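Side-chain contacts in tyrosine-protein kinase receptor torso (Bombyx mori, PDB 5AOQ), which binds prothoracicotropic hormone, stimulating MAPK signalling, and takes part in initiating metamorphosis, probably by inducing ecdysone production: residues 32-35 against 39-42; 72-77 against 83-88; 121-126 against 132-137; 242-245 against 249-252. All coordinates share one frame; numbering follows the deposited sequence.

The four contacts follow one another along this extracellular piece of the receptor without interlocking. Contacts 1, 2 and 3 belong to the first FN3 domain. Contacts 2 and 3 lie close together, centres about 10 Å apart, because strands 83-88 and 118-124 are neighbours in one antiparallel sheet; Phe85 packs on Ser122 and Ile86 on Trp134. Contact 1, on helix 27-38, lies about 21 Å from contact 3 between centres and meets it through Leu34 and Leu125. Contact 4 stands apart, its centre 47 to 56 Å from the others, following strand 233-240. Three contacts thus lie within the first FN3 domain, two of them in its sandwich, while the fourth closes a local loop far away.

Contact 1 of 4, residues 32-35 against 39-42; sequences YSLY and NWTS
Tyr35 and Trp40 carry most of the apolar packing where the chain leaves helix 27-38 and turns back on its last turns. The indole of Trp40 lies over the helix backbone, with Tyr35 CA 3.7 Å above the ring plane near its rim and Leu34 O over the centre of the same face. The outer end of the ring reaches Leu34, whose CB is 3.7 Å from Trp40 CH2. The phenol of Tyr35 offers Trp40 an edge instead: Trp40 CB lies in the phenol plane, 3.8 Å from Tyr35 CD1. This follows from the first torsion of Tyr35, which sets CG opposite the backbone N (chi1 170°) and carries the ring out toward the loop.

The polar contacts are mostly backbone ones. Asn39 N donates to Tyr35 O at 3.2 Å, a weak bond bent to 120° at the hydrogen, and Asn39 CA makes a CA-H...O contact with the same oxygen. Asn39 is the first residue beyond the helix to leave helical geometry, and its positive phi (55°) is consistent with the chain turning back here. Farther along, Ser42 O approaches Tyr35 CE1 obliquely.

Around the contact, Leu34 also packs on Trp82, while Tyr35 and Ser42 pack on Phe93 of the second subunit and Tyr32 touches Arg84 of the hormone chain. Apolar approaches outnumber the one weak hydrogen bond, and the nearby Cys31-Cys46 disulfide ties helix and loop covalently, implying a reversal fixed by packing and covalent linkage together, beside a surface used in assembly.

Contact 2 of 4, residues 72-77 against 83-88; sequences IRFETE and QLFILM
In the core of the first FN3 domain, a beta-sandwich, Phe74 and Phe85 meet between two facing sheets. Phe74 CE1 lies 3.6 Å above the plane of the Phe85 ring, over its centre, and Phe74 CZ is 3.7 Å from Phe85 CG. The planes are inclined at 46° with centroids 4.8 Å apart, so the pair is oblique, neither a stack nor edge-to-face. Phe74 holds CG between its backbone N and carbonyl carbon (chi1 56°), from where the ring extends to the opposing sheet.

Thr76 adds a methyl group at the far end of the Phe85 ring: its CG2 comes obliquely to 3.4 Å from Phe85 CZ and also lies in the plane of the Phe74 ring, at its edge. Farther along, the contact thins to one methyl pair, Ile72 CD1 and Leu87 CD1, 4.2 Å apart.

The backbone spacing shows that these strands face each other rather than pair within a sheet: the CA atoms of Phe74 and Phe85 are 10.2 Å apart, and no clear hydrogen bond joins the segments. Strand 71-75 lies between 63-68 and 107-111 in one sheet, strand 83-88 between 98-101 and 118-124 in the other. With an alanine in place of Phe85, Phe74 CE1 and Thr76 CG2 would probably lose the ring they rest against, opening a gap between the sheets.

Residues of both sheets close the core, Phe74 resting also on Thr99, Ile101 and Leu110. On strand 71-75, Arg73 forms a salt bridge with Asp190, a residue implicated in binding the hormone.

Contact 3 of 4, residues 121-126 against 132-137; sequences WSTYLD and QDWMEG
Trp121 and Glu136 run side by side across the hairpin of strands 118-124 and 134-140. Glu136 CA sits over the face of the Trp121 six-membered ring, 3.6 Å from its centroid, a CH-pi contact. The Glu136 chain stays extended from a CG opposite the backbone N (chi1 -165°), which lays CG alongside the ring, 3.5 Å from Trp121 CH2. Its carboxylate, bound by Arg15 and Gln119, is turned only 10° from the ring plane; Trp121 NE1 donates to Tyr16 O.

Thr123 OG1 lies 3.0 Å above one face of the Trp134 indole, toward the rim, and makes a weak hydrogen bond to Ser122 O. Trp121 CB approaches from the other side of the indole, 3.6 Å from Trp134 CE3, while Trp121 O lies at the ring's edge. The amide of Gln132 crosses Tyr124 with OE1 near the ring plane, 3.3 Å from Tyr124 CD2.

The backbones join through the hydrogen-bonded pair Ser122-Met135: Met135 N to Ser122 O is 3.2 Å, the return bond weak. Strand 134-140 is outermost in its sheet within the chain; strand 118-124 bonds onward to strand 83-88, Trp134 bonds to Gly54 and Ser56, and Leu125 packs on helix 27-38.

Contact 4 of 4, residues 242-245 against 249-252; sequences PSCF and ECFL
Cys244 and Cys250 form a disulfide within the chain that closes a short loop between strand 233-240, an outermost strand of the four-stranded antiparallel sheet in the second FN3 domain, and helix 248-252, a covalent tie across only five intervening residues. Their SG atoms are 2.0 Å apart, and chi3 is -106°, giving the bridge a left-handed twist. Each sulfur stands opposite its own backbone N (chi1 -174° for Cys244, -173° for Cys250), and the two CA atoms come within 5.2 Å of each other. Segment 242-245 has no regular structure, so the bridge joins an irregular stretch to the side of a short helix.

The surroundings place this loop against that domain. The Cys250 side chain packs on Ile165 of strand 159-167 and on Leu220, and Cys244 touches Asn254. Ser243 OG is hydrogen-bonded to Asn221, which ties the segment to another loop.

Beside the disulfide the backbones run near one another, Phe245 CA and Phe251 CA lying 4.9 Å apart. An apolar approach of Phe251 to Phe245 adjoins the bridge. The Phe251 ring comes alongside the backbone of Phe245, its CD1 nearest CA and CB. An alanine at Phe251 would probably leave Phe245 CA and CB without this cover, though the disulfide would still tie the loop. Both phenylalanines also touch a neighbouring molecule in the crystal, so their poses may partly reflect that packing. Within the chain, Phe251 CD1 approaches Phe245 CA obliquely at 3.7 Å and Phe245 CB at 3.8 Å.

Contact 1 of 4, residues 32-35 against 39-42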
# COMPACT_ATOMS: atom_id res chain seq x y z
N TYR A 32 -20.63 -0.96 -0.83
CA TYR A 32 -19.63 -2.02 -0.93
C TYR A 32 -19.58 -2.83 0.35
O TYR A 32 -19.77 -4.05 0.33
CB TYR A 32 -18.25 -1.44 -1.23
CG TYR A 32 -18.00 -1.09 -2.68
CD1 TYR A 32 -18.97 -0.43 -3.44
CD2 TYR A 32 -16.80 -1.40 -3.30
CE1 TYR A 32 -18.75 -0.10 -4.76
CE2 TYR A 32 -16.57 -1.08 -4.63
CZ TYR A 32 -17.54 -0.43 -5.35
OH TYR A 32 -17.32 -0.11 -6.67
N SER A 33 -19.38 -2.15 1.48
CA SER A 33 -19.24 -2.83 2.77
C SER A 33 -20.43 -3.75 3.09
O SER A 33 -20.30 -4.66 3.90
CB SER A 33 -19.08 -1.80 3.88
OG SER A 33 -20.15 -0.87 3.86
N LEU A 34 -21.57 -3.51 2.44
CA LEU A 34 -22.74 -4.36 2.60
C LEU A 34 -22.89 -5.32 1.42
O LEU A 34 -23.42 -6.42 1.58
CB LEU A 34 -24.01 -3.52 2.73
CG LEU A 34 -24.18 -2.70 4.01
CD1 LEU A 34 -25.45 -1.86 3.93
CD2 LEU A 34 -24.23 -3.60 5.24
N TYR A 35 -22.42 -4.90 0.25
CA TYR A 35 -22.51 -5.73 -0.95
C TYR A 35 -21.62 -6.96 -0.81
O TYR A 35 -22.00 -8.06 -1.20
CB TYR A 35 -22.11 -4.94 -2.19
CG TYR A 35 -21.94 -5.79 -3.43
CD1 TYR A 35 -23.00 -6.52 -3.94
CD2 TYR A 35 -20.72 -5.85 -4.09
CE1 TYR A 35 -22.86 -7.30 -5.07
CE2 TYR A 35 -20.57 -6.63 -5.23
CZ TYR A 35 -21.64 -7.35 -5.71
OH TYR A 35 -21.50 -8.12 -6.84
N ASN A 39 -23.63 -10.25 0.43
CA ASN A 39 -23.57 -10.98 -0.83
C ASN A 39 -24.86 -10.82 -1.64
O ASN A 39 -25.65 -11.76 -1.77
CB ASN A 39 -23.31 -12.47 -0.56
CG ASN A 39 -23.06 -13.26 -1.83
OD1 ASN A 39 -22.64 -12.70 -2.85
ND2 ASN A 39 -23.31 -14.56 -1.78
N TRP A 40 -25.05 -9.63 -2.19
CA TRP A 40 -26.21 -9.36 -3.04
C TRP A 40 -25.97 -9.90 -4.44
O TRP A 40 -24.84 -10.22 -4.81
CB TRP A 40 -26.49 -7.86 -3.11
CG TRP A 40 -26.94 -7.25 -1.81
CD1 TRP A 40 -27.65 -7.86 -0.82
CD2 TRP A 40 -26.69 -5.91 -1.36
NE1 TRP A 40 -27.87 -6.99 0.21
CE2 TRP A 40 -27.29 -5.78 -0.09
CE3 TRP A 40 -26.03 -4.81 -1.91
CZ2 TRP A 40 -27.25 -4.60 0.64
CZ3 TRP A 40 -25.99 -3.64 -1.18
CH2 TRP A 40 -26.59 -3.54 0.07
N THR A 41 -27.04 -10.02 -5.22
CA THR A 41 -26.93 -10.46 -6.60
C THR A 41 -26.12 -9.45 -7.40
O THR A 41 -25.34 -9.82 -8.27
CB THR A 41 -28.32 -10.64 -7.25
OG1 THR A 41 -29.02 -9.39 -7.22
CG2 THR A 41 -29.12 -11.70 -6.52
N SER A 42 -26.31 -8.18 -7.07
CA SER A 42 -25.56 -7.10 -7.70
C SER A 42 -25.31 -5.99 -6.68
O SER A 42 -25.69 -6.11 -5.52
CB SER A 42 -26.32 -6.55 -8.91
OG SER A 42 -26.56 -7.56 -9.87

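Contact 2 of 4, residues 72-77 against 83-88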
# COMPACT_ATOMS: atom_id res chain seq x y z
N ILE A 72 -10.60 8.56 17.29
CA ILE A 72 -11.60 8.43 18.36
C ILE A 72 -12.14 7.01 18.40
O ILE A 72 -12.50 6.45 17.37
CB ILE A 72 -12.80 9.39 18.19
CG1 ILE A 72 -12.37 10.85 18.30
CG2 ILE A 72 -13.88 9.12 19.25
CD1 ILE A 72 -12.03 11.47 16.98
N ARG A 73 -12.19 6.42 19.59
CA ARG A 73 -12.76 5.09 19.78
C ARG A 73 -13.97 5.13 20.71
O ARG A 73 -13.87 5.58 21.84
CB ARG A 73 -11.70 4.13 20.31
CG ARG A 73 -10.56 3.95 19.34
CD ARG A 73 -9.44 3.14 19.94
NE ARG A 73 -8.25 3.23 19.11
CZ ARG A 73 -7.09 2.66 19.40
NH1 ARG A 73 -6.95 1.95 20.51
NH2 ARG A 73 -6.06 2.81 18.58
N PHE A 74 -15.10 4.64 20.21
CA PHE A 74 -16.37 4.72 20.92
C PHE A 74 -17.07 3.37 21.06
O PHE A 74 -16.73 2.40 20.37
CB PHE A 74 -17.30 5.71 20.22
CG PHE A 74 -17.54 5.38 18.77
CD1 PHE A 74 -18.56 4.53 18.40
CD2 PHE A 74 -16.72 5.91 17.79
CE1 PHE A 74 -18.78 4.22 17.08
CE2 PHE A 74 -16.93 5.61 16.46
CZ PHE A 74 -17.96 4.76 16.10
N GLU A 75 -18.07 3.34 21.94
CA GLU A 75 -18.88 2.16 22.19
C GLU A 75 -20.34 2.42 21.89
O GLU A 75 -20.83 3.54 22.06
CB GLU A 75 -18.73 1.71 23.65
CG GLU A 75 -19.47 0.42 23.98
CD GLU A 75 -19.47 0.11 25.47
OE1 GLU A 75 -18.84 0.87 26.23
OE2 GLU A 75 -20.11 -0.88 25.87
N THR A 76 -21.04 1.38 21.43
CA THR A 76 -22.46 1.46 21.15
C THR A 76 -23.20 0.32 21.83
O THR A 76 -22.59 -0.58 22.40
CB THR A 76 -22.74 1.40 19.64
OG1 THR A 76 -22.64 0.04 19.19
CG2 THR A 76 -21.75 2.26 18.88
N GLU A 77 -24.53 0.37 21.77
CA GLU A 77 -25.35 -0.72 22.27
C GLU A 77 -25.47 -1.77 21.17
O GLU A 77 -25.57 -1.41 19.99
CB GLU A 77 -26.72 -0.21 22.71
CG GLU A 77 -26.64 0.74 23.90
CD GLU A 77 -28.00 1.26 24.33
OE1 GLU A 77 -28.95 1.21 23.52
OE2 GLU A 77 -28.11 1.73 25.48
N GLN A 83 -24.52 -0.48 11.75
CA GLN A 83 -24.54 0.90 12.24
C GLN A 83 -23.51 1.77 11.52
O GLN A 83 -22.35 1.39 11.39
CB GLN A 83 -24.29 0.94 13.74
CG GLN A 83 -25.31 0.15 14.56
CD GLN A 83 -25.11 0.32 16.05
OE1 GLN A 83 -25.00 -0.66 16.79
NE2 GLN A 83 -25.06 1.56 16.50
N LEU A 84 -23.96 2.93 11.06
CA LEU A 84 -23.09 3.91 10.40
C LEU A 84 -22.84 5.10 11.31
O LEU A 84 -23.76 5.60 11.96
CB LEU A 84 -23.71 4.37 9.08
CG LEU A 84 -23.01 5.53 8.36
CD1 LEU A 84 -21.58 5.17 7.98
CD2 LEU A 84 -23.80 5.94 7.13
N PHE A 85 -21.59 5.54 11.35
CA PHE A 85 -21.18 6.67 12.18
C PHE A 85 -20.37 7.67 11.37
O PHE A 85 -19.54 7.27 10.55
CB PHE A 85 -20.38 6.19 13.38
CG PHE A 85 -21.12 5.23 14.24
CD1 PHE A 85 -21.21 3.89 13.89
CD2 PHE A 85 -21.76 5.66 15.39
CE1 PHE A 85 -21.91 3.01 14.68
CE2 PHE A 85 -22.46 4.78 16.17
CZ PHE A 85 -22.54 3.45 15.82
N ILE A 86 -20.61 8.95 11.61
CA ILE A 86 -19.87 10.01 10.92
C ILE A 86 -19.45 11.13 11.87
O ILE A 86 -20.09 11.36 12.90
CB ILE A 86 -20.71 10.63 9.78
CG1 ILE A 86 -22.01 11.22 10.34
CG2 ILE A 86 -21.00 9.58 8.71
CD1 ILE A 86 -22.82 12.01 9.34
N LEU A 87 -18.37 11.82 11.51
CA LEU A 87 -17.89 12.99 12.23
C LEU A 87 -18.20 14.26 11.44
O LEU A 87 -17.84 14.36 10.27
CB LEU A 87 -16.38 12.90 12.49
CG LEU A 87 -15.89 11.80 13.43
CD1 LEU A 87 -14.37 11.83 13.52
CD2 LEU A 87 -16.51 11.93 14.82
N MET A 88 -18.85 15.22 12.10
CA MET A 88 -19.32 16.43 11.43
C MET A 88 -18.63 17.70 11.90
O MET A 88 -18.52 17.95 13.10
CB MET A 88 -20.83 16.57 11.61
CG MET A 88 -21.63 15.86 10.55
SD MET A 88 -21.34 16.59 8.92
CE MET A 88 -21.58 15.16 7.87

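Contact 3 of 4, residues 121-126 against 132-137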
# COMPACT_ATOMS: atom_id res chain seq x y z
N TRP A 121 -22.34 11.51 14.58
CA TRP A 121 -23.72 11.20 14.21
C TRP A 121 -23.84 9.74 13.81
O TRP A 121 -23.03 9.24 13.03
CB TRP A 121 -24.20 12.11 13.08
CG TRP A 121 -24.39 13.54 13.50
CD1 TRP A 121 -23.44 14.51 13.57
CD2 TRP A 121 -25.62 14.16 13.90
NE1 TRP A 121 -23.99 15.69 13.99
CE2 TRP A 121 -25.33 15.50 14.20
CE3 TRP A 121 -26.94 13.70 14.04
CZ2 TRP A 121 -26.31 16.40 14.63
CZ3 TRP A 121 -27.91 14.59 14.47
CH2 TRP A 121 -27.59 15.92 14.76
N SER A 122 -24.86 9.07 14.36
CA SER A 122 -25.03 7.63 14.18
C SER A 122 -26.31 7.28 13.42
O SER A 122 -27.27 8.04 13.42
CB SER A 122 -25.05 6.93 15.55
OG SER A 122 -26.17 7.32 16.32
N THR A 123 -26.29 6.11 12.77
CA THR A 123 -27.46 5.61 12.04
C THR A 123 -27.51 4.09 12.03
O THR A 123 -26.47 3.43 12.09
CB THR A 123 -27.46 6.11 10.58
OG1 THR A 123 -27.56 7.54 10.56
CG2 THR A 123 -28.61 5.52 9.78
N TYR A 124 -28.72 3.55 11.98
CA TYR A 124 -28.93 2.12 11.76
C TYR A 124 -29.28 1.84 10.30
O TYR A 124 -30.16 2.49 9.73
CB TYR A 124 -30.03 1.59 12.68
CG TYR A 124 -29.72 1.74 14.15
CD1 TYR A 124 -28.90 0.83 14.80
CD2 TYR A 124 -30.25 2.78 14.90
CE1 TYR A 124 -28.61 0.95 16.14
CE2 TYR A 124 -29.96 2.92 16.24
CZ TYR A 124 -29.14 2.00 16.86
OH TYR A 124 -28.84 2.12 18.20
N LEU A 125 -28.59 0.88 9.70
CA LEU A 125 -28.78 0.54 8.29
C LEU A 125 -29.79 -0.58 8.10
O LEU A 125 -29.88 -1.49 8.92
CB LEU A 125 -27.44 0.14 7.66
CG LEU A 125 -26.49 1.28 7.30
CD1 LEU A 125 -25.09 0.74 7.05
CD2 LEU A 125 -27.00 2.01 6.07
N ASP A 126 -30.55 -0.50 7.01
CA ASP A 126 -31.50 -1.55 6.66
C ASP A 126 -30.77 -2.71 5.99
O ASP A 126 -29.55 -2.66 5.81
CB ASP A 126 -32.59 -0.99 5.73
CG ASP A 126 -33.85 -1.83 5.75
OD1 ASP A 126 -33.81 -2.99 6.20
OD2 ASP A 126 -34.90 -1.31 5.30
N GLN A 132 -31.94 5.30 8.25
CA GLN A 132 -32.96 5.97 9.05
C GLN A 132 -32.36 7.25 9.61
O GLN A 132 -31.14 7.43 9.60
CB GLN A 132 -33.48 5.06 10.17
CG GLN A 132 -32.46 4.70 11.24
CD GLN A 132 -33.02 3.73 12.26
OE1 GLN A 132 -32.93 3.95 13.47
NE2 GLN A 132 -33.61 2.63 11.78
N ASP A 133 -33.22 8.15 10.07
CA ASP A 133 -32.82 9.50 10.44
C ASP A 133 -31.66 9.56 11.42
O ASP A 133 -31.57 8.74 12.34
CB ASP A 133 -34.03 10.26 11.01
CG ASP A 133 -35.16 10.37 10.01
OD1 ASP A 133 -35.19 9.58 9.05
OD2 ASP A 133 -36.03 11.26 10.19
N TRP A 134 -30.77 10.52 11.21
CA TRP A 134 -29.57 10.68 12.03
C TRP A 134 -29.90 10.99 13.49
O TRP A 134 -30.89 11.66 13.78
CB TRP A 134 -28.69 11.79 11.46
CG TRP A 134 -28.08 11.45 10.13
CD1 TRP A 134 -28.54 11.80 8.90
CD2 TRP A 134 -26.89 10.67 9.92
NE1 TRP A 134 -27.71 11.29 7.92
CE2 TRP A 134 -26.69 10.59 8.52
CE3 TRP A 134 -25.98 10.04 10.76
CZ2 TRP A 134 -25.62 9.91 7.96
CZ3 TRP A 134 -24.92 9.35 10.20
CH2 TRP A 134 -24.75 9.29 8.81
N MET A 135 -29.06 10.49 14.39
CA MET A 135 -29.21 10.74 15.82
C MET A 135 -28.02 11.54 16.33
O MET A 135 -26.86 11.19 16.09
CB MET A 135 -29.34 9.43 16.59
CG MET A 135 -30.53 8.59 16.16
SD MET A 135 -30.83 7.17 17.23
CE MET A 135 -32.23 6.42 16.40
N GLU A 136 -28.31 12.62 17.04
CA GLU A 136 -27.29 13.55 17.51
C GLU A 136 -26.44 12.92 18.60
O GLU A 136 -26.95 12.40 19.60
CB GLU A 136 -27.96 14.83 18.02
CG GLU A 136 -27.01 16.00 18.22
CD GLU A 136 -27.75 17.30 18.49
OE1 GLU A 136 -28.96 17.25 18.76
OE2 GLU A 136 -27.11 18.37 18.43
N GLY A 137 -25.12 12.97 18.41
CA GLY A 137 -24.17 12.40 19.34
C GLY A 137 -23.44 13.47 20.12
O GLY A 137 -23.87 14.62 20.16

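Contact 4 of 4, residues 242-245 against 249-252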
# COMPACT_ATOMS: atom_id res chain seq x y z
N PRO A 242 12.77 -16.78 27.65
CA PRO A 242 13.54 -17.62 28.58
C PRO A 242 14.26 -18.77 27.89
O PRO A 242 13.95 -19.11 26.75
CB PRO A 242 12.47 -18.15 29.54
CG PRO A 242 11.21 -18.13 28.75
CD PRO A 242 11.31 -16.93 27.86
N SER A 243 15.22 -19.36 28.60
CA SER A 243 15.95 -20.52 28.11
C SER A 243 15.15 -21.79 28.38
O SER A 243 14.06 -21.74 28.96
CB SER A 243 17.33 -20.61 28.76
OG SER A 243 18.05 -19.41 28.59
N CYS A 244 15.69 -22.93 27.96
CA CYS A 244 14.99 -24.20 28.11
C CYS A 244 14.99 -24.66 29.57
O CYS A 244 14.01 -25.22 30.04
CB CYS A 244 15.64 -25.27 27.23
SG CYS A 244 14.77 -26.85 27.18
N PHE A 245 16.08 -24.40 30.28
CA PHE A 245 16.19 -24.81 31.68
C PHE A 245 15.26 -23.98 32.56
O PHE A 245 14.99 -24.35 33.71
CB PHE A 245 17.64 -24.72 32.16
CG PHE A 245 18.16 -23.31 32.31
CD1 PHE A 245 18.78 -22.68 31.24
CD2 PHE A 245 18.04 -22.63 33.51
CE1 PHE A 245 19.27 -21.39 31.37
CE2 PHE A 245 18.52 -21.34 33.64
CZ PHE A 245 19.14 -20.72 32.58
N GLU A 249 8.84 -27.83 31.32
CA GLU A 249 8.42 -28.80 30.32
C GLU A 249 9.43 -28.89 29.18
O GLU A 249 9.48 -29.89 28.46
CB GLU A 249 7.04 -28.45 29.78
CG GLU A 249 6.38 -29.61 29.03
CD GLU A 249 4.88 -29.46 28.90
OE1 GLU A 249 4.34 -28.41 29.30
OE2 GLU A 249 4.23 -30.40 28.39
N CYS A 250 10.24 -27.84 29.01
CA CYS A 250 11.31 -27.87 28.02
C CYS A 250 12.48 -28.69 28.56
O CYS A 250 12.99 -29.59 27.89
CB CYS A 250 11.79 -26.46 27.67
SG CYS A 250 12.98 -26.42 26.31
N PHE A 251 12.90 -28.35 29.77
CA PHE A 251 14.06 -28.98 30.40
C PHE A 251 13.83 -30.47 30.62
O PHE A 251 14.71 -31.28 30.34
CB PHE A 251 14.35 -28.29 31.74
CG PHE A 251 15.64 -28.72 32.38
CD1 PHE A 251 16.86 -28.40 31.81
CD2 PHE A 251 15.63 -29.43 33.57
CE1 PHE A 251 18.04 -28.79 32.40
CE2 PHE A 251 16.81 -29.82 34.16
CZ PHE A 251 18.02 -29.50 33.58
N LEU A 252 12.64 -30.82 31.11
CA LEU A 252 12.31 -32.22 31.37
C LEU A 252 12.24 -33.05 30.10
O LEU A 252 12.74 -34.18 30.06
CB LEU A 252 10.98 -32.31 32.12
CG LEU A 252 10.99 -31.85 33.57
CD1 LEU A 252 9.58 -31.84 34.15
CD2 LEU A 252 11.90 -32.73 34.41